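Local coordinates for protein glycerol-3-phosphate dehydrogenase [NAD(+)] 1 (Saccharomyces cerevisiae, PDB 4FGW) that catalyses the NAD-dependent interconversion of sn-glycerol 3-phosphate and dihydroxyacetone phosphate, driving the glycerol production with which yeast resists hyperosmotic stress, at residues A[123-126]-A[132-135]; A[154-159]-A[277-282]; A[161-166]-A[233-238]; A[166-169]-A[175-178]; A[246-251]-A[266-271]. All coordinates share one frame; numbering follows the deposited sequence.

Interaction 1 of 5, residues A[123-126]-A[132-135]; sequences FNIP and RICS
Ile133 CG2 comes up to the ring edge of Phe123, near the ring plane, with Phe123 CE2 3.9 Å away. CD2 of that ring lies slightly farther off, and the two side chains slide past each other in opposite directions. A chi1 of -68° puts the ring there, with Phe123 CG beside the backbone N and anti to the carbonyl carbon. The same Ile133 methyl also takes a looser contact with Ile125 CD1, at 4.4 Å, so one branch serves both the end of the strand and the loop after it. The contact is wholly apolar and buried. Behind it, Ile40 packs on both isoleucines, while Ile168 and Leu172 of helix 164-172 touch the Phe123 ring. The side chain of Ile125 comes within about 4 Å of Gly41 and of the Phe129 side chain, which by similarity bind NAD(+). This is Rossmann-type packing: strand 120-123, between strands 35-40 and 146-149 in the sheet, leads through a short loop into helix 130-137, which folds back over it.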
loop_
_atom_site.group_PDB
_atom_site.type_symbol
_atom_site.label_atom_id
_atom_site.label_comp_id
_atom_site.label_asym_id
_atom_site.label_seq_id
_atom_site.Cartn_x
_atom_site.Cartn_y
_atom_site.Cartn_z
ATOM N N PHE A 123 21.273 8.101 -16.890
ATOM C CA PHE A 123 21.300 9.463 -16.348
ATOM C C PHE A 123 20.932 9.409 -14.885
ATOM O O PHE A 123 19.877 8.877 -14.529
ATOM C CB PHE A 123 20.345 10.393 -17.102
ATOM C CG PHE A 123 20.758 10.692 -18.518
ATOM C CD1 PHE A 123 20.250 9.947 -19.578
ATOM C CD2 PHE A 123 21.645 11.727 -18.798
ATOM C CE1 PHE A 123 20.622 10.241 -20.892
ATOM C CE2 PHE A 123 22.017 12.014 -20.112
ATOM C CZ PHE A 123 21.498 11.275 -21.150
ATOM N N ASN A 124 21.818 9.918 -14.034
ATOM C CA ASN A 124 21.605 9.929 -12.593
ATOM C C ASN A 124 22.221 11.175 -11.940
ATOM O O ASN A 124 23.144 11.093 -11.123
ATOM C CB ASN A 124 22.083 8.612 -11.961
ATOM C CG ASN A 124 21.412 8.269 -10.659
ATOM O OD1 ASN A 124 21.294 7.097 -10.300
ATOM N ND2 ASN A 124 20.951 9.273 -9.921
ATOM N N ILE A 125 21.627 12.331 -12.216
ATOM C CA ILE A 125 22.059 13.616 -11.665
ATOM C C ILE A 125 20.858 14.366 -11.155
ATOM O O ILE A 125 19.770 14.055 -11.557
ATOM C CB ILE A 125 22.720 14.539 -12.735
ATOM C CG1 ILE A 125 21.686 15.035 -13.722
ATOM C CG2 ILE A 125 23.822 13.861 -13.460
ATOM C CD1 ILE A 125 21.751 14.357 -15.000
ATOM N N PRO A 126 21.043 15.371 -10.302
ATOM C CA PRO A 126 19.868 16.114 -9.809
ATOM C C PRO A 126 19.187 16.876 -10.957
ATOM O O PRO A 126 19.842 17.312 -11.909
ATOM C CB PRO A 126 20.456 17.078 -8.766
ATOM C CG PRO A 126 21.837 16.595 -8.495
ATOM C CD PRO A 126 22.294 15.920 -9.741
ATOM N N ARG A 132 21.832 21.438 -18.250
ATOM C CA ARG A 132 23.273 21.623 -18.480
ATOM C C ARG A 132 23.862 20.437 -19.246
ATOM O O ARG A 132 24.521 20.634 -20.273
ATOM C CB ARG A 132 24.045 21.837 -17.158
ATOM C CG ARG A 132 25.550 21.914 -17.379
ATOM C CD ARG A 132 26.393 21.987 -16.136
ATOM N NE ARG A 132 27.805 21.925 -16.509
ATOM C CZ ARG A 132 28.790 22.544 -15.865
ATOM N NH1 ARG A 132 28.532 23.279 -14.790
ATOM N NH2 ARG A 132 30.044 22.429 -16.288
ATOM N N ILE A 133 23.644 19.218 -18.711
ATOM C CA ILE A 133 24.111 17.937 -19.245
ATOM C C ILE A 133 23.627 17.714 -20.684
ATOM O O ILE A 133 24.433 17.350 -21.541
ATOM C CB ILE A 133 23.788 16.767 -18.240
ATOM C CG1 ILE A 133 24.947 16.545 -17.242
ATOM C CG2 ILE A 133 23.472 15.449 -18.938
ATOM C CD1 ILE A 133 25.215 17.660 -16.171
ATOM N N CYS A 134 22.339 18.007 -20.951
ATOM C CA CYS A 134 21.722 17.875 -22.270
ATOM C C CYS A 134 22.292 18.837 -23.292
ATOM O O CYS A 134 22.590 18.416 -24.408
ATOM C CB CYS A 134 20.207 17.995 -22.171
ATOM S SG CYS A 134 19.414 16.557 -21.428
ATOM N N SER A 135 22.458 20.121 -22.911
ATOM C CA SER A 135 23.019 21.179 -23.758
ATOM C C SER A 135 24.476 20.885 -24.117
ATOM O O SER A 135 24.913 21.208 -25.226
ATOM C CB SER A 135 22.914 22.529 -23.062
ATOM O OG SER A 135 23.180 23.597 -23.957
#

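Interaction 2 of 5, residues A[154-159]-A[277-282]; sequences FEVGAK and IRFGQM
Phe154 and Phe279 make the tight part of this small contact, with Phe154 CZ 3.6 Å from Phe279 CE2. The two rings come from opposite directions and meet rim to rim; neither lies over the face of the other. Their centroids are 5.9 Å apart and the planes are inclined at 57°, which rules out a parallel stack. On the helix side, a chi1 of -168° sets Phe279 CG anti to the backbone N, so the ring reaches out toward the loop. The looser part is Val156, whose CG2 stands 4.3 Å from Phe279 CZ and adds only a light apolar touch. On the solvent side, Glu155 and Lys159 of the hairpin are exposed and take no part, nor does Arg278 on the helix. The three residues that do touch are all buried. Around them, Val161 of the partner strand 160-162 backs Phe154 and Val156, and the ring of Phe283 meets that of Phe279. Helix 340-354 closes another side, with Glu346 and Trp350 on Val156 and Val347 on Phe279, so the hairpin inserted between strands 146-149 and 175-180 of the nucleotide-binding sheet is packed against C-terminal helices.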
loop_
_atom_site.group_PDB
_atom_site.type_symbol
_atom_site.label_atom_id
_atom_site.label_comp_id
_atom_site.label_asym_id
_atom_site.label_seq_id
_atom_site.Cartn_x
_atom_site.Cartn_y
_atom_site.Cartn_z
ATOM N N PHE A 154 8.533 13.995 -12.312
ATOM C CA PHE A 154 8.278 14.588 -13.618
ATOM C C PHE A 154 8.072 16.102 -13.446
ATOM O O PHE A 154 7.978 16.584 -12.316
ATOM C CB PHE A 154 7.052 13.917 -14.286
ATOM C CG PHE A 154 5.706 14.257 -13.681
ATOM C CD1 PHE A 154 4.793 15.038 -14.374
ATOM C CD2 PHE A 154 5.348 13.783 -12.422
ATOM C CE1 PHE A 154 3.552 15.349 -13.817
ATOM C CE2 PHE A 154 4.108 14.104 -11.862
ATOM C CZ PHE A 154 3.224 14.894 -12.558
ATOM N N GLU A 155 8.004 16.838 -14.557
ATOM C CA GLU A 155 7.792 18.283 -14.548
ATOM C C GLU A 155 6.289 18.554 -14.599
ATOM O O GLU A 155 5.585 17.999 -15.447
ATOM C CB GLU A 155 8.524 18.940 -15.730
ATOM C CG GLU A 155 8.984 20.358 -15.461
ATOM C CD GLU A 155 10.067 20.891 -16.384
ATOM O OE1 GLU A 155 10.636 21.952 -16.042
ATOM O OE2 GLU A 155 10.347 20.272 -17.439
ATOM N N VAL A 156 5.800 19.361 -13.644
ATOM C CA VAL A 156 4.390 19.740 -13.497
ATOM C C VAL A 156 4.281 21.206 -13.052
ATOM O O VAL A 156 5.053 21.656 -12.207
ATOM C CB VAL A 156 3.585 18.742 -12.596
ATOM C CG1 VAL A 156 4.192 18.591 -11.199
ATOM C CG2 VAL A 156 2.098 19.093 -12.518
ATOM N N GLY A 157 3.351 21.933 -13.663
ATOM C CA GLY A 157 3.081 23.333 -13.372
ATOM C C GLY A 157 1.910 23.848 -14.175
ATOM O O GLY A 157 1.286 23.079 -14.913
ATOM N N ALA A 158 1.634 25.163 -14.074
ATOM C CA ALA A 158 0.538 25.836 -14.780
ATOM C C ALA A 158 0.584 25.684 -16.303
ATOM O O ALA A 158 -0.473 25.564 -16.925
ATOM C CB ALA A 158 0.494 27.308 -14.402
ATOM N N LYS A 159 1.799 25.673 -16.895
ATOM C CA LYS A 159 2.004 25.569 -18.346
ATOM C C LYS A 159 1.837 24.171 -18.957
ATOM O O LYS A 159 1.547 24.067 -20.153
ATOM C CB LYS A 159 3.328 26.219 -18.778
ATOM C CG LYS A 159 3.242 27.739 -18.897
ATOM C CD LYS A 159 4.414 28.316 -19.681
ATOM C CE LYS A 159 4.156 29.736 -20.119
ATOM N NZ LYS A 159 5.241 30.250 -20.994
ATOM N N ILE A 277 -3.347 7.215 -9.822
ATOM C CA ILE A 277 -3.851 6.454 -10.977
ATOM C C ILE A 277 -4.653 7.376 -11.897
ATOM O O ILE A 277 -4.401 7.413 -13.106
ATOM C CB ILE A 277 -4.684 5.210 -10.523
ATOM C CG1 ILE A 277 -3.798 4.192 -9.779
ATOM C CG2 ILE A 277 -5.427 4.561 -11.705
ATOM C CD1 ILE A 277 -4.516 3.253 -8.823
ATOM N N ARG A 278 -5.602 8.126 -11.309
ATOM C CA ARG A 278 -6.494 9.055 -11.991
ATOM C C ARG A 278 -5.699 10.132 -12.728
ATOM O O ARG A 278 -6.026 10.427 -13.874
ATOM C CB ARG A 278 -7.479 9.670 -10.983
ATOM C CG ARG A 278 -8.608 10.497 -11.601
ATOM C CD ARG A 278 -9.548 11.050 -10.542
ATOM N NE ARG A 278 -10.148 9.983 -9.736
ATOM C CZ ARG A 278 -10.304 10.032 -8.416
ATOM N NH1 ARG A 278 -9.926 11.106 -7.734
ATOM N NH2 ARG A 278 -10.848 9.011 -7.768
ATOM N N PHE A 279 -4.646 10.685 -12.085
ATOM C CA PHE A 279 -3.777 11.708 -12.665
ATOM C C PHE A 279 -3.015 11.157 -13.866
ATOM O O PHE A 279 -2.953 11.817 -14.907
ATOM C CB PHE A 279 -2.805 12.283 -11.613
ATOM C CG PHE A 279 -2.074 13.531 -12.054
ATOM C CD1 PHE A 279 -2.540 14.790 -11.699
ATOM C CD2 PHE A 279 -0.927 13.448 -12.839
ATOM C CE1 PHE A 279 -1.874 15.944 -12.124
ATOM C CE2 PHE A 279 -0.266 14.601 -13.265
ATOM C CZ PHE A 279 -0.739 15.840 -12.898
ATOM N N GLY A 280 -2.419 9.979 -13.693
ATOM C CA GLY A 280 -1.662 9.309 -14.740
ATOM C C GLY A 280 -2.473 9.060 -15.995
ATOM O O GLY A 280 -2.062 9.451 -17.083
ATOM N N GLN A 281 -3.654 8.453 -15.842
ATOM C CA GLN A 281 -4.535 8.107 -16.957
ATOM C C GLN A 281 -5.234 9.290 -17.612
ATOM O O GLN A 281 -5.625 9.195 -18.779
ATOM C CB GLN A 281 -5.530 7.028 -16.539
ATOM C CG GLN A 281 -4.837 5.751 -16.079
ATOM C CD GLN A 281 -5.802 4.618 -15.990
ATOM O OE1 GLN A 281 -6.783 4.660 -15.235
ATOM N NE2 GLN A 281 -5.535 3.577 -16.763
ATOM N N MET A 282 -5.388 10.399 -16.872
ATOM C CA MET A 282 -5.998 11.631 -17.374
ATOM C C MET A 282 -5.001 12.403 -18.248
ATOM O O MET A 282 -5.382 12.894 -19.308
ATOM C CB MET A 282 -6.467 12.507 -16.198
ATOM C CG MET A 282 -7.367 13.656 -16.598
ATOM S SD MET A 282 -7.882 14.666 -15.185
ATOM C CE MET A 282 -9.095 13.569 -14.411
#

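Interaction 3 of 5, residues A[161-166]-A[233-238]; sequences VQLLSS and EDVAGI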
loop_
_atom_site.group_PDB
_atom_site.type_symbol
_atom_site.label_atom_id
_atom_site.label_comp_id
_atom_site.label_asym_id
_atom_site.label_seq_id
_atom_site.Cartn_x
_atom_site.Cartn_y
_atom_site.Cartn_z
ATOM N N VAL A 161 2.529 19.444 -18.313
ATOM C CA VAL A 161 3.177 18.272 -17.726
ATOM C C VAL A 161 4.213 17.703 -18.689
ATOM O O VAL A 161 3.952 17.615 -19.887
ATOM C CB VAL A 161 2.194 17.175 -17.222
ATOM C CG1 VAL A 161 1.565 17.564 -15.894
ATOM C CG2 VAL A 161 1.121 16.828 -18.256
ATOM N N GLN A 162 5.384 17.314 -18.171
ATOM C CA GLN A 162 6.436 16.712 -18.991
ATOM C C GLN A 162 7.300 15.728 -18.220
ATOM O O GLN A 162 7.740 16.015 -17.110
ATOM C CB GLN A 162 7.312 17.769 -19.684
ATOM C CG GLN A 162 8.240 17.169 -20.753
ATOM C CD GLN A 162 9.124 18.180 -21.427
ATOM O OE1 GLN A 162 8.873 18.576 -22.566
ATOM N NE2 GLN A 162 10.200 18.584 -20.760
ATOM N N LEU A 163 7.563 14.571 -18.841
ATOM C CA LEU A 163 8.452 13.551 -18.305
ATOM C C LEU A 163 9.891 14.007 -18.570
ATOM O O LEU A 163 10.176 14.559 -19.638
ATOM C CB LEU A 163 8.184 12.179 -18.962
ATOM C CG LEU A 163 6.745 11.627 -18.907
ATOM C CD1 LEU A 163 6.614 10.374 -19.740
ATOM C CD2 LEU A 163 6.282 11.364 -17.475
ATOM N N LEU A 164 10.803 13.786 -17.641
ATOM C CA LEU A 164 12.186 14.200 -17.806
ATOM C C LEU A 164 12.978 13.324 -18.748
ATOM O O LEU A 164 14.002 13.712 -19.263
ATOM C CB LEU A 164 12.891 14.225 -16.463
ATOM C CG LEU A 164 12.152 14.798 -15.269
ATOM C CD1 LEU A 164 12.950 14.593 -14.034
ATOM C CD2 LEU A 164 11.876 16.229 -15.442
ATOM N N SER A 165 12.513 12.110 -18.932
ATOM C CA SER A 165 13.000 11.187 -19.960
ATOM C C SER A 165 12.623 11.723 -21.362
ATOM O O SER A 165 13.430 11.622 -22.294
ATOM C CB SER A 165 12.421 9.792 -19.740
ATOM O OG SER A 165 11.029 9.821 -19.468
ATOM N N SER A 166 11.428 12.350 -21.490
ATOM C CA SER A 166 10.975 12.957 -22.745
ATOM C C SER A 166 11.804 14.190 -23.082
ATOM O O SER A 166 12.041 14.450 -24.264
ATOM C CB SER A 166 9.496 13.321 -22.684
ATOM O OG SER A 166 8.661 12.176 -22.647
ATOM N N GLU A 233 6.999 -1.422 -19.724
ATOM C CA GLU A 233 6.960 -0.438 -20.809
ATOM C C GLU A 233 6.569 0.955 -20.310
ATOM O O GLU A 233 7.131 1.945 -20.769
ATOM C CB GLU A 233 5.968 -0.880 -21.900
ATOM C CG GLU A 233 6.502 -1.957 -22.822
ATOM C CD GLU A 233 6.112 -1.759 -24.272
ATOM O OE1 GLU A 233 5.098 -2.359 -24.696
ATOM O OE2 GLU A 233 6.805 -0.991 -24.981
ATOM N N ASP A 234 5.588 1.021 -19.389
ATOM C CA ASP A 234 5.000 2.248 -18.859
ATOM C C ASP A 234 5.964 3.225 -18.167
ATOM O O ASP A 234 6.056 3.261 -16.934
ATOM C CB ASP A 234 3.736 1.922 -18.036
ATOM C CG ASP A 234 2.840 3.097 -17.679
ATOM O OD1 ASP A 234 3.079 4.212 -18.195
ATOM O OD2 ASP A 234 1.899 2.901 -16.883
ATOM N N VAL A 235 6.660 4.047 -18.989
ATOM C CA VAL A 235 7.598 5.092 -18.562
ATOM C C VAL A 235 6.832 6.212 -17.832
ATOM O O VAL A 235 7.325 6.733 -16.833
ATOM C CB VAL A 235 8.481 5.623 -19.743
ATOM C CG1 VAL A 235 9.327 6.823 -19.331
ATOM C CG2 VAL A 235 9.371 4.520 -20.310
ATOM N N ALA A 236 5.631 6.567 -18.319
ATOM C CA ALA A 236 4.799 7.612 -17.716
ATOM C C ALA A 236 4.346 7.264 -16.276
ATOM O O ALA A 236 4.543 8.083 -15.375
ATOM C CB ALA A 236 3.601 7.897 -18.603
ATOM N N GLY A 237 3.797 6.055 -16.080
ATOM C CA GLY A 237 3.307 5.555 -14.792
ATOM C C GLY A 237 4.332 5.590 -13.678
ATOM O O GLY A 237 4.079 6.186 -12.626
ATOM N N ILE A 238 5.498 5.032 -13.920
ATOM C CA ILE A 238 6.532 5.032 -12.911
ATOM C C ILE A 238 7.081 6.408 -12.550
ATOM O O ILE A 238 7.488 6.622 -11.433
ATOM C CB ILE A 238 7.606 4.001 -13.237
ATOM C CG1 ILE A 238 8.879 4.611 -13.781
ATOM C CG2 ILE A 238 7.097 3.101 -14.262
ATOM C CD1 ILE A 238 9.961 3.606 -13.937
#
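Leu163 reaches Ala236 because a chi1 of -55° places its CG beside the backbone N, anti to the carbonyl carbon. Ser165 OG, held at chi1 46° between its backbone N and carbonyl carbon, faces the CG1 methyl of Val235. Both Leu163 methyls rest against Ala236 CA, CD1 at 3.9 Å and CD2 at 4.0 Å. Leu163 CD1 also lies 4.1 Å from Ala236 CB, with a more distant touch on Val235. Ser165 OG approaches Val235 CG1 to 3.5 Å, a van der Waals contact of a hydroxyl with a methyl. Behind these residues Asp234 caps helix 235-257: Gly237 N donates to Asp234 OD1 over 2.9 Å, nearly straight at 164°, arriving from above the carboxylate plane. A side chain on Gly237 would run into Asp234 OD2, so the close fit of the cap probably favours a glycine there. Asp234 OD2 in turn is hydrogen-bonded to Arg288 N, Ser287 OG and Thr291 OG1. The chemistry is thus divided: apolar packing joins the start of helix 164-172, with its N-cap residue, to helix 235-257, while a buried carboxylate, probably ionised and favoured by the positive end of the helix dipole, fixes the start of the latter.

Interaction 4 of 5, residues A[166-169]-A[175-178]; sequences SYIT and QCGA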
loop_
_atom_site.group_PDB
_atom_site.type_symbol
_atom_site.label_atom_id
_atom_site.label_comp_id
_atom_site.label_asym_id
_atom_site.label_seq_id
_atom_site.Cartn_x
_atom_site.Cartn_y
_atom_site.Cartn_z
ATOM N N SER A 166 11.428 12.350 -21.490
ATOM C CA SER A 166 10.975 12.957 -22.745
ATOM C C SER A 166 11.804 14.190 -23.082
ATOM O O SER A 166 12.041 14.450 -24.264
ATOM C CB SER A 166 9.496 13.321 -22.684
ATOM O OG SER A 166 8.661 12.176 -22.647
ATOM N N TYR A 167 12.259 14.942 -22.045
ATOM C CA TYR A 167 13.119 16.117 -22.209
ATOM C C TYR A 167 14.444 15.649 -22.815
ATOM O O TYR A 167 14.918 16.260 -23.772
ATOM C CB TYR A 167 13.346 16.840 -20.860
ATOM C CG TYR A 167 14.255 18.053 -20.946
ATOM C CD1 TYR A 167 13.770 19.283 -21.383
ATOM C CD2 TYR A 167 15.598 17.973 -20.582
ATOM C CE1 TYR A 167 14.603 20.401 -21.468
ATOM C CE2 TYR A 167 16.440 19.088 -20.661
ATOM C CZ TYR A 167 15.935 20.302 -21.095
ATOM O OH TYR A 167 16.759 21.401 -21.180
ATOM N N ILE A 168 15.007 14.537 -22.285
ATOM C CA ILE A 168 16.250 13.914 -22.760
ATOM C C ILE A 168 16.109 13.518 -24.246
ATOM O O ILE A 168 16.979 13.851 -25.048
ATOM C CB ILE A 168 16.678 12.728 -21.841
ATOM C CG1 ILE A 168 17.125 13.242 -20.452
ATOM C CG2 ILE A 168 17.767 11.846 -22.501
ATOM C CD1 ILE A 168 17.200 12.191 -19.326
ATOM N N THR A 169 14.990 12.857 -24.603
ATOM C CA THR A 169 14.676 12.434 -25.967
ATOM C C THR A 169 14.545 13.637 -26.896
ATOM O O THR A 169 15.137 13.630 -27.976
ATOM C CB THR A 169 13.451 11.495 -25.969
ATOM O OG1 THR A 169 13.777 10.322 -25.217
ATOM C CG2 THR A 169 13.023 11.078 -27.373
ATOM N N GLN A 175 16.298 7.340 -27.552
ATOM C CA GLN A 175 15.215 6.670 -26.809
ATOM C C GLN A 175 15.585 6.669 -25.327
ATOM O O GLN A 175 16.753 6.458 -24.992
ATOM C CB GLN A 175 14.973 5.237 -27.321
ATOM C CG GLN A 175 13.663 4.602 -26.825
ATOM C CD GLN A 175 12.389 5.113 -27.480
ATOM O OE1 GLN A 175 12.397 5.936 -28.411
ATOM N NE2 GLN A 175 11.253 4.585 -27.034
ATOM N N CYS A 176 14.612 6.969 -24.449
ATOM C CA CYS A 176 14.884 7.081 -23.019
ATOM C C CYS A 176 13.776 6.566 -22.122
ATOM O O CYS A 176 12.647 7.056 -22.181
ATOM C CB CYS A 176 15.290 8.510 -22.655
ATOM S SG CYS A 176 15.790 8.729 -20.933
ATOM N N GLY A 177 14.131 5.598 -21.283
ATOM C CA GLY A 177 13.237 5.016 -20.296
ATOM C C GLY A 177 13.509 5.557 -18.907
ATOM O O GLY A 177 14.253 6.531 -18.752
ATOM N N ALA A 178 12.915 4.936 -17.880
ATOM C CA ALA A 178 13.106 5.383 -16.498
ATOM C C ALA A 178 13.353 4.244 -15.513
ATOM O O ALA A 178 12.991 3.107 -15.788
ATOM C CB ALA A 178 11.929 6.236 -16.048
HETATM O O HOH W 1 11.551 8.526 -24.928
#
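Ile168 and Thr169 both turn toward Cys176 from helix 164-172, the isoleucine meeting its sulfur and the threonine its CB. Ile168 lays two branches against the sulfur, with CG2 4.0 Å and CD1 4.1 Å from Cys176 SG. A chi1 of -175° brings that about, swinging the sulfur anti to the Cys176 backbone N and toward the isoleucine. Thr169 presents its hydroxyl instead: OG1 lies 3.5 Å from Cys176 CB. A water joins Thr169 OG1, to which it donates at 2.9 Å, with Cys176 N, from which it accepts a weak bond. Thr169 OG1 is also hydrogen-bonded to Ser165 O, one turn back in the helix, and to Ile174 O just before strand 175-180, tying helix to turn. This is Rossmann-type packing, helix laid on the next strand, and Cys176 also touches Ala147 and Ser149 on strand 146-149. With two carbonyls about it, the hydroxyl probably shares its one proton between them; toward Ile168 the sulfur makes a purely van der Waals contact.

Interaction 5 of 5, residues A[246-251]-A[266-271]; sequences NVVALG and AAIQRV
Val248 and Ile268 supply the apolar side-chain packing, sliding past each other in opposite directions with Val248 CG1 4.0 Å from Ile268 CG2. Contacts of side chain on backbone are closer. Val248 CG1, which a chi1 of -175° sets anti to its own N, reaches 3.6 Å from Ile268 O and also rests near Gln269 CA. In return Ile268 CG2 fits against the opposing helix, 3.7 Å from Val248 O and 3.7 Å from Gly251 C. A CB at Gly251 would come tightly onto that methyl. Cutting Ile268 back to an alanine removes the CG2 contacts to Gly251, which is likely to open a gap there and leave Val248 CG1 without its methyl partner. The helix segments run antiparallel at 153°, with axes 9.1 Å apart at closest approach. Polar bonding lies on the far side, where Arg270 forms a salt bridge with Glu195 of the second subunit and a hydrogen bond to its Gln294 O. Trp193 of that subunit packs on Ile268, so helix 261-283 here is part of the dimer interface. Helix 296-307 covers the contact through Leu302 on Val248 and Cys306 on Gln269, while helix 361-371 packs Val366 on Leu250 and Leu362 on Val271.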
loop_
_atom_site.group_PDB
_atom_site.type_symbol
_atom_site.label_atom_id
_atom_site.label_comp_id
_atom_site.label_asym_id
_atom_site.label_seq_id
_atom_site.Cartn_x
_atom_site.Cartn_y
_atom_site.Cartn_z
ATOM N N ASN A 246 4.688 12.275 -2.603
ATOM C CA ASN A 246 5.054 13.257 -1.583
ATOM C C ASN A 246 3.907 14.163 -1.174
ATOM O O ASN A 246 3.880 14.620 -0.033
ATOM C CB ASN A 246 6.302 14.025 -1.982
ATOM C CG ASN A 246 7.468 13.131 -2.316
ATOM O OD1 ASN A 246 7.590 12.004 -1.827
ATOM N ND2 ASN A 246 8.317 13.590 -3.203
ATOM N N VAL A 247 2.932 14.374 -2.077
ATOM C CA VAL A 247 1.716 15.151 -1.793
ATOM C C VAL A 247 0.859 14.292 -0.849
ATOM O O VAL A 247 0.358 14.799 0.161
ATOM C CB VAL A 247 0.951 15.561 -3.083
ATOM C CG1 VAL A 247 -0.372 16.250 -2.749
ATOM C CG2 VAL A 247 1.813 16.455 -3.971
ATOM N N VAL A 248 0.754 12.984 -1.157
ATOM C CA VAL A 248 0.034 12.004 -0.348
ATOM C C VAL A 248 0.693 11.853 1.048
ATOM O O VAL A 248 -0.017 11.841 2.059
ATOM C CB VAL A 248 -0.111 10.639 -1.083
ATOM C CG1 VAL A 248 -0.969 9.665 -0.276
ATOM C CG2 VAL A 248 -0.685 10.825 -2.486
ATOM N N ALA A 249 2.040 11.769 1.100
ATOM C CA ALA A 249 2.805 11.647 2.349
ATOM C C ALA A 249 2.507 12.808 3.311
ATOM O O ALA A 249 2.509 12.606 4.529
ATOM C CB ALA A 249 4.298 11.571 2.053
ATOM N N LEU A 250 2.213 14.008 2.760
ATOM C CA LEU A 250 1.846 15.179 3.559
ATOM C C LEU A 250 0.500 14.947 4.249
ATOM O O LEU A 250 0.396 15.172 5.453
ATOM C CB LEU A 250 1.837 16.475 2.730
ATOM C CG LEU A 250 3.198 17.021 2.256
ATOM C CD1 LEU A 250 3.012 18.104 1.224
ATOM C CD2 LEU A 250 4.018 17.586 3.420
ATOM N N GLY A 251 -0.482 14.427 3.502
ATOM C CA GLY A 251 -1.806 14.080 4.010
ATOM C C GLY A 251 -1.756 13.041 5.113
ATOM O O GLY A 251 -2.548 13.116 6.055
ATOM N N ALA A 266 -3.472 4.841 6.462
ATOM C CA ALA A 266 -3.723 3.832 5.422
ATOM C C ALA A 266 -4.854 4.283 4.481
ATOM O O ALA A 266 -4.762 4.045 3.277
ATOM C CB ALA A 266 -4.071 2.503 6.066
ATOM N N ALA A 267 -5.891 4.970 5.028
ATOM C CA ALA A 267 -7.016 5.530 4.271
ATOM C C ALA A 267 -6.542 6.617 3.295
ATOM O O ALA A 267 -6.970 6.599 2.141
ATOM C CB ALA A 267 -8.072 6.086 5.218
ATOM N N ILE A 268 -5.629 7.523 3.735
ATOM C CA ILE A 268 -5.050 8.576 2.880
ATOM C C ILE A 268 -4.183 7.971 1.789
ATOM O O ILE A 268 -4.215 8.457 0.658
ATOM C CB ILE A 268 -4.369 9.750 3.673
ATOM C CG1 ILE A 268 -5.443 10.690 4.227
ATOM C CG2 ILE A 268 -3.401 10.586 2.809
ATOM C CD1 ILE A 268 -5.649 10.538 5.547
ATOM N N GLN A 269 -3.445 6.890 2.115
ATOM C CA GLN A 269 -2.627 6.162 1.143
ATOM C C GLN A 269 -3.506 5.531 0.068
ATOM O O GLN A 269 -3.166 5.601 -1.112
ATOM C CB GLN A 269 -1.760 5.107 1.833
ATOM C CG GLN A 269 -0.568 5.733 2.538
ATOM C CD GLN A 269 0.196 4.776 3.407
ATOM O OE1 GLN A 269 0.145 4.851 4.633
ATOM N NE2 GLN A 269 0.964 3.899 2.796
ATOM N N ARG A 270 -4.668 4.985 0.463
ATOM C CA ARG A 270 -5.633 4.383 -0.459
ATOM C C ARG A 270 -6.229 5.450 -1.377
ATOM O O ARG A 270 -6.290 5.249 -2.595
ATOM C CB ARG A 270 -6.741 3.662 0.318
ATOM C CG ARG A 270 -7.761 2.973 -0.578
ATOM C CD ARG A 270 -9.054 2.712 0.149
ATOM N NE ARG A 270 -9.803 3.926 0.482
ATOM C CZ ARG A 270 -10.661 4.530 -0.333
ATOM N NH1 ARG A 270 -10.859 4.071 -1.561
ATOM N NH2 ARG A 270 -11.317 5.607 0.068
ATOM N N VAL A 271 -6.660 6.584 -0.791
ATOM C CA VAL A 271 -7.237 7.699 -1.533
ATOM C C VAL A 271 -6.166 8.282 -2.470
ATOM O O VAL A 271 -6.446 8.517 -3.648
ATOM C CB VAL A 271 -7.902 8.746 -0.587
ATOM C CG1 VAL A 271 -8.259 10.038 -1.324
ATOM C CG2 VAL A 271 -9.141 8.168 0.090
#

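In the fold
Interactions 1 and 4 share the nucleotide-binding domain and touch directly, Phe123 CE1 lying 3.6 Å from Ile168 CG2. Interaction 4 shares Ser166 with interaction 3, where helix 164-172 meets the start of helix 235-257. Interaction 3 in turn adjoins interaction 2 through the hairpin, with Phe154 CE1 3.6 Å from Val161 CG1. Helix 235-257 carries on from interaction 3 past Lys245, by similarity the proton acceptor, to interaction 5, whose centre is about 22 Å away; the side chain of Val248 there lies about 6 Å from that of Lys245. Interaction 1 borders the probable NAD(+) site instead, its centre about 31 Å from that of interaction 5, on the opposite side of the chain's centre.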